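PDB 2ITM: xylulose kinase from Escherichia coli, which phosphorylates D-xylulose with ATP to give D-xylulose 5-phosphate, and accepts 1-deoxy-D-xylulose less efficiently. Local coordinates for residues Thr106-Arg111 and Gln190-Ser195; Val12-Leu17 and Asp53-Ala58. All coordinates share one frame; numbering follows the deposited sequence.

Interaction 1. Residues Thr106-Arg111 and Gln190-Ser195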
loop_
_atom_site.group_PDB
_atom_site.type_symbol
_atom_site.label_atom_id
_atom_site.label_comp_id
_atom_site.label_asym_id
_atom_site.label_seq_id
_atom_site.Cartn_x
_atom_site.Cartn_y
_atom_site.Cartn_z
ATOM N N THR A 106 -7.740 -13.996 29.805
ATOM C CA THR A 106 -9.193 -13.992 29.835
ATOM C C THR A 106 -9.688 -14.744 31.028
ATOM O O THR A 106 -10.560 -14.321 31.709
ATOM C CB THR A 106 -9.767 -14.623 28.582
ATOM O OG1 THR A 106 -9.234 -14.008 27.425
ATOM C CG2 THR A 106 -11.181 -14.338 28.473
ATOM N N LEU A 107 -9.092 -15.890 31.270
ATOM C CA LEU A 107 -9.477 -16.697 32.404
ATOM C C LEU A 107 -9.355 -15.936 33.711
ATOM O O LEU A 107 -10.198 -15.971 34.533
ATOM C CB LEU A 107 -8.626 -17.927 32.467
ATOM C CG LEU A 107 -9.328 -19.240 32.629
ATOM C CD1 LEU A 107 -8.337 -20.246 33.059
ATOM C CD2 LEU A 107 -10.469 -19.117 33.589
ATOM N N LEU A 108 -8.254 -15.254 33.864
ATOM C CA LEU A 108 -7.995 -14.509 35.051
ATOM C C LEU A 108 -8.990 -13.417 35.292
ATOM O O LEU A 108 -9.393 -13.206 36.361
ATOM C CB LEU A 108 -6.589 -13.975 35.033
ATOM C CG LEU A 108 -5.716 -14.204 36.236
ATOM C CD1 LEU A 108 -4.752 -13.090 36.463
ATOM C CD2 LEU A 108 -6.502 -14.480 37.449
ATOM N N GLU A 109 -9.377 -12.729 34.258
ATOM C CA GLU A 109 -10.332 -11.649 34.371
ATOM C C GLU A 109 -11.724 -12.149 34.663
ATOM O O GLU A 109 -12.506 -11.471 35.271
ATOM C CB GLU A 109 -10.288 -10.730 33.170
ATOM C CG GLU A 109 -9.234 -9.666 33.303
ATOM C CD GLU A 109 -9.111 -8.715 32.129
ATOM O OE1 GLU A 109 -8.408 -7.740 32.256
ATOM O OE2 GLU A 109 -9.695 -8.952 31.076
ATOM N N ALA A 110 -12.008 -13.366 34.246
ATOM C CA ALA A 110 -13.267 -13.988 34.525
ATOM C C ALA A 110 -13.266 -14.416 35.979
ATOM O O ALA A 110 -14.218 -14.229 36.685
ATOM C CB ALA A 110 -13.468 -15.145 33.653
ATOM N N ARG A 111 -12.159 -14.996 36.402
ATOM C CA ARG A 111 -11.994 -15.445 37.774
ATOM C C ARG A 111 -12.052 -14.288 38.738
ATOM O O ARG A 111 -12.674 -14.388 39.725
ATOM C CB ARG A 111 -10.648 -16.106 37.958
ATOM C CG ARG A 111 -10.600 -17.552 37.868
ATOM C CD ARG A 111 -9.190 -18.067 38.025
ATOM N NE ARG A 111 -8.928 -19.249 37.238
ATOM C CZ ARG A 111 -8.001 -20.124 37.502
ATOM N NH1 ARG A 111 -7.214 -19.948 38.529
ATOM N NH2 ARG A 111 -7.858 -21.179 36.745
ATOM N N GLN A 190 -4.180 -15.539 45.259
ATOM C CA GLN A 190 -4.988 -16.737 45.388
ATOM C C GLN A 190 -5.456 -17.258 44.039
ATOM O O GLN A 190 -5.356 -18.436 43.750
ATOM C CB GLN A 190 -6.177 -16.472 46.303
ATOM C CG GLN A 190 -6.074 -17.154 47.646
ATOM C CD GLN A 190 -6.216 -16.207 48.818
ATOM O OE1 GLN A 190 -6.989 -15.256 48.767
ATOM N NE2 GLN A 190 -5.480 -16.477 49.885
ATOM N N ALA A 191 -5.955 -16.352 43.215
ATOM C CA ALA A 191 -6.540 -16.691 41.919
ATOM C C ALA A 191 -5.524 -17.348 41.018
ATOM O O ALA A 191 -5.877 -18.007 40.058
ATOM C CB ALA A 191 -7.104 -15.470 41.261
ATOM N N CYS A 192 -4.253 -17.159 41.335
ATOM C CA CYS A 192 -3.187 -17.796 40.603
ATOM C C CYS A 192 -2.588 -18.937 41.413
ATOM O O CYS A 192 -1.605 -19.531 41.013
ATOM C CB CYS A 192 -2.108 -16.773 40.247
ATOM S SG CYS A 192 -2.660 -15.349 39.296
ATOM N N ASP A 193 -3.198 -19.233 42.550
ATOM C CA ASP A 193 -2.670 -20.230 43.467
ATOM C C ASP A 193 -1.266 -19.883 43.932
ATOM O O ASP A 193 -0.355 -20.696 43.878
ATOM C CB ASP A 193 -2.666 -21.595 42.812
ATOM C CG ASP A 193 -3.186 -22.670 43.718
ATOM O OD1 ASP A 193 -2.681 -22.795 44.845
ATOM O OD2 ASP A 193 -4.114 -23.431 43.390
ATOM N N LEU A 194 -1.107 -18.656 44.383
ATOM C CA LEU A 194 0.148 -18.219 44.930
ATOM C C LEU A 194 -0.148 -17.579 46.258
ATOM O O LEU A 194 -1.293 -17.353 46.595
ATOM C CB LEU A 194 0.818 -17.239 43.985
ATOM C CG LEU A 194 1.212 -17.849 42.646
ATOM C CD1 LEU A 194 1.720 -16.824 41.673
ATOM C CD2 LEU A 194 2.203 -18.960 42.825
ATOM N N SER A 195 0.897 -17.309 47.017
ATOM C CA SER A 195 0.752 -16.582 48.240
ATOM C C SER A 195 1.864 -15.553 48.369
ATOM O O SER A 195 2.825 -15.571 47.622
ATOM C CB SER A 195 0.774 -17.511 49.432
ATOM O OG SER A 195 2.068 -18.017 49.648
#
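R111, near the end of helix 102-111, gives one weak hydrogen bond to the turn that ends helix 186-190: R111 NH1 lies 2.8 Å from A191 O, with an N-H...O angle of 129°. The carbonyl oxygen sits at an edge of the guanidinium, near its plane. R111 is extended about CB-CG (chi2 178°) and bent at chi3 (-146°), which brings NH1 to the A191 carbonyl.

The apolar half belongs to L108, one helical turn before R111. Its two methyls divide the work: L108 CD2 meets A191 CB at 4.0 Å, and L108 CD1 approaches C192 SG at 4.2 Å. M188 of helix 186-190, A129 of helix 128-138 and the loop residue M123 also touch L108, while L133 and W176 pack on C192.

The receiving backbone is a type I turn from Q190 to D193. D193, with positive phi, is the C' residue of a Schellman motif, closed by D193 N to Q190 O and L194 N to L189 O. The contact thus joins two helix C-terminal ends by a buried leucine at van der Waals distance and a weak, bent bond from an exposed arginine, and is probably held by both.

Interaction 2. Residues Val12-Leu17 and Asp53-Ala58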
loop_
_atom_site.group_PDB
_atom_site.type_symbol
_atom_site.label_atom_id
_atom_site.label_comp_id
_atom_site.label_asym_id
_atom_site.label_seq_id
_atom_site.Cartn_x
_atom_site.Cartn_y
_atom_site.Cartn_z
ATOM N N VAL A 12 22.457 -4.978 28.798
ATOM C CA VAL A 12 22.616 -4.200 30.016
ATOM C C VAL A 12 23.479 -2.963 29.876
ATOM O O VAL A 12 24.484 -2.955 29.186
ATOM C CB VAL A 12 23.109 -5.032 31.198
ATOM C CG1 VAL A 12 22.200 -6.177 31.465
ATOM C CG2 VAL A 12 24.517 -5.526 30.966
ATOM N N LYS A 13 23.053 -1.907 30.545
ATOM C CA LYS A 13 23.820 -0.689 30.617
ATOM C C LYS A 13 24.116 -0.344 32.064
ATOM O O LYS A 13 23.231 -0.368 32.899
ATOM C CB LYS A 13 23.071 0.439 29.930
ATOM C CG LYS A 13 23.785 1.767 29.965
ATOM C CD LYS A 13 22.903 2.871 29.453
ATOM C CE LYS A 13 23.582 3.679 28.384
ATOM N NZ LYS A 13 22.795 4.865 28.008
ATOM N N VAL A 14 25.386 -0.048 32.361
ATOM C CA VAL A 14 25.790 0.492 33.643
ATOM C C VAL A 14 26.425 1.861 33.504
ATOM O O VAL A 14 27.174 2.115 32.572
ATOM C CB VAL A 14 26.736 -0.455 34.407
ATOM C CG1 VAL A 14 26.189 -1.865 34.433
ATOM C CG2 VAL A 14 28.125 -0.438 33.815
ATOM N N ILE A 15 26.106 2.742 34.441
ATOM C CA ILE A 15 26.676 4.078 34.468
ATOM C C ILE A 15 27.282 4.460 35.806
ATOM O O ILE A 15 26.899 3.936 36.857
ATOM C CB ILE A 15 25.644 5.128 34.050
ATOM C CG1 ILE A 15 24.598 5.345 35.132
ATOM C CG2 ILE A 15 25.032 4.787 32.699
ATOM C CD1 ILE A 15 23.782 6.577 34.922
ATOM N N LEU A 16 28.213 5.397 35.754
ATOM C CA LEU A 16 28.854 5.940 36.933
ATOM C C LEU A 16 28.550 7.415 37.041
ATOM O O LEU A 16 28.994 8.175 36.185
ATOM C CB LEU A 16 30.341 5.718 36.821
ATOM C CG LEU A 16 31.210 5.538 38.055
ATOM C CD1 LEU A 16 32.456 6.342 37.950
ATOM C CD2 LEU A 16 30.519 5.767 39.355
ATOM N N LEU A 17 27.836 7.811 38.086
ATOM C CA LEU A 17 27.526 9.212 38.319
ATOM C C LEU A 17 28.474 9.782 39.343
ATOM O O LEU A 17 28.788 9.138 40.328
ATOM C CB LEU A 17 26.105 9.373 38.851
ATOM C CG LEU A 17 24.862 9.425 37.975
ATOM C CD1 LEU A 17 23.761 10.103 38.727
ATOM C CD2 LEU A 17 25.125 10.131 36.668
ATOM N N ASP A 53 27.857 -8.600 35.215
ATOM C CA ASP A 53 29.212 -8.769 35.716
ATOM C C ASP A 53 30.267 -8.206 34.770
ATOM O O ASP A 53 31.039 -7.352 35.133
ATOM C CB ASP A 53 29.486 -10.245 35.997
ATOM C CG ASP A 53 30.749 -10.470 36.808
ATOM O OD1 ASP A 53 31.501 -11.382 36.454
ATOM O OD2 ASP A 53 31.054 -9.807 37.811
ATOM N N ARG A 54 30.270 -8.704 33.550
ATOM C CA ARG A 54 31.057 -8.161 32.462
ATOM C C ARG A 54 31.062 -6.643 32.411
ATOM O O ARG A 54 32.104 -6.016 32.402
ATOM C CB ARG A 54 30.522 -8.709 31.150
ATOM C CG ARG A 54 31.455 -8.601 29.988
ATOM C CD ARG A 54 31.140 -9.578 28.869
ATOM N NE ARG A 54 31.560 -9.097 27.553
ATOM C CZ ARG A 54 31.459 -9.801 26.435
ATOM N NH1 ARG A 54 30.951 -11.023 26.467
ATOM N NH2 ARG A 54 31.863 -9.291 25.284
ATOM N N ALA A 55 29.873 -6.068 32.361
ATOM C CA ALA A 55 29.711 -4.637 32.225
ATOM C C ALA A 55 30.336 -3.859 33.373
ATOM O O ALA A 55 30.962 -2.842 33.170
ATOM C CB ALA A 55 28.258 -4.294 32.085
ATOM N N MET A 56 30.134 -4.345 34.584
ATOM C CA MET A 56 30.609 -3.661 35.764
ATOM C C MET A 56 32.120 -3.787 35.856
ATOM O O MET A 56 32.796 -2.909 36.354
ATOM C CB MET A 56 29.963 -4.245 37.013
ATOM C CG MET A 56 28.495 -3.901 37.192
ATOM S SD MET A 56 28.214 -2.167 37.468
ATOM C CE MET A 56 28.873 -2.071 39.096
ATOM N N LYS A 57 32.636 -4.904 35.381
ATOM C CA LYS A 57 34.066 -5.104 35.312
ATOM C C LYS A 57 34.698 -4.188 34.281
ATOM O O LYS A 57 35.726 -3.590 34.528
ATOM C CB LYS A 57 34.394 -6.571 35.045
ATOM C CG LYS A 57 34.442 -7.401 36.305
ATOM C CD LYS A 57 34.332 -8.889 36.055
ATOM C CE LYS A 57 34.346 -9.634 37.365
ATOM N NZ LYS A 57 34.253 -11.081 37.197
ATOM N N ALA A 58 34.061 -4.070 33.128
ATOM C CA ALA A 58 34.527 -3.147 32.119
ATOM C C ALA A 58 34.472 -1.700 32.594
ATOM O O ALA A 58 35.385 -0.923 32.346
ATOM C CB ALA A 58 33.764 -3.326 30.853
#
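Strand 12-17 and helix 53-58 run in roughly the same direction, their axes 8.3 Å apart at closest approach and crossing at -29°. The backbones are nearest at V14 and A55, whose CA atoms are 6.6 Å apart, consistent with the small A55 side chain at the closest point. No hydrogen bond crosses between the segments.

V14 carries the contact with both methyls. V14 CG1, anti to the carbonyl carbon (chi1 -49°), meets M56 SD at 3.7 Å and A55 CB at 4.0 Å. V14 CG2 lies 3.8 Å from A55 O and also borders the M56 sulfur. M56 bends at chi2 and chi3, crossing V14 obliquely with its sulfur against the valine branch. Two residues back on the same face of the strand, V12 CG2 lies 4.1 Å from A55 CB, and the alanine methyl thus touches both valines. Cutting V14 back to an alanine is likely to open a gap beside M56 SD and leave A55 CB with V12 as its one valine neighbour.

On the helix's far side K57 NZ bridges to D53 OD1 at 2.9 Å, on the syn side, 24° out of the carboxylate plane; D53 OD2 also accepts from W220. I5 and I3 of strand 2-7 extend the apolar layer under V14 and M56. The touching side chains are apolar, consistent with hydrophobic burial holding this helix on the sheet; the K57-D53 pair lies within the helix, and R54 reaches E29 of strand 23-30 by a salt bridge.

Overall arrangement
Both contacts belong to the N-terminal domain of this FGGY kinase, with centres 38 Å apart and nearest atoms about 25 Å apart. Along the chain they come in series, interaction 2 closing before interaction 1 opens. Interaction 2 packs helix 45-62 on the mixed sheet that includes strands 2-7, 11-17 and 23-30, the actin-like ATPase core; its V12 side chain is about 7 Å from that of D6, a residue thought important for activity. Interaction 1 joins helix 102-111 to the loop after helix 186-190, away from the sugar site. They are therefore separate pieces of packing, one buried against the central sheet, the other between a helix and a loop at the edge of the lobe.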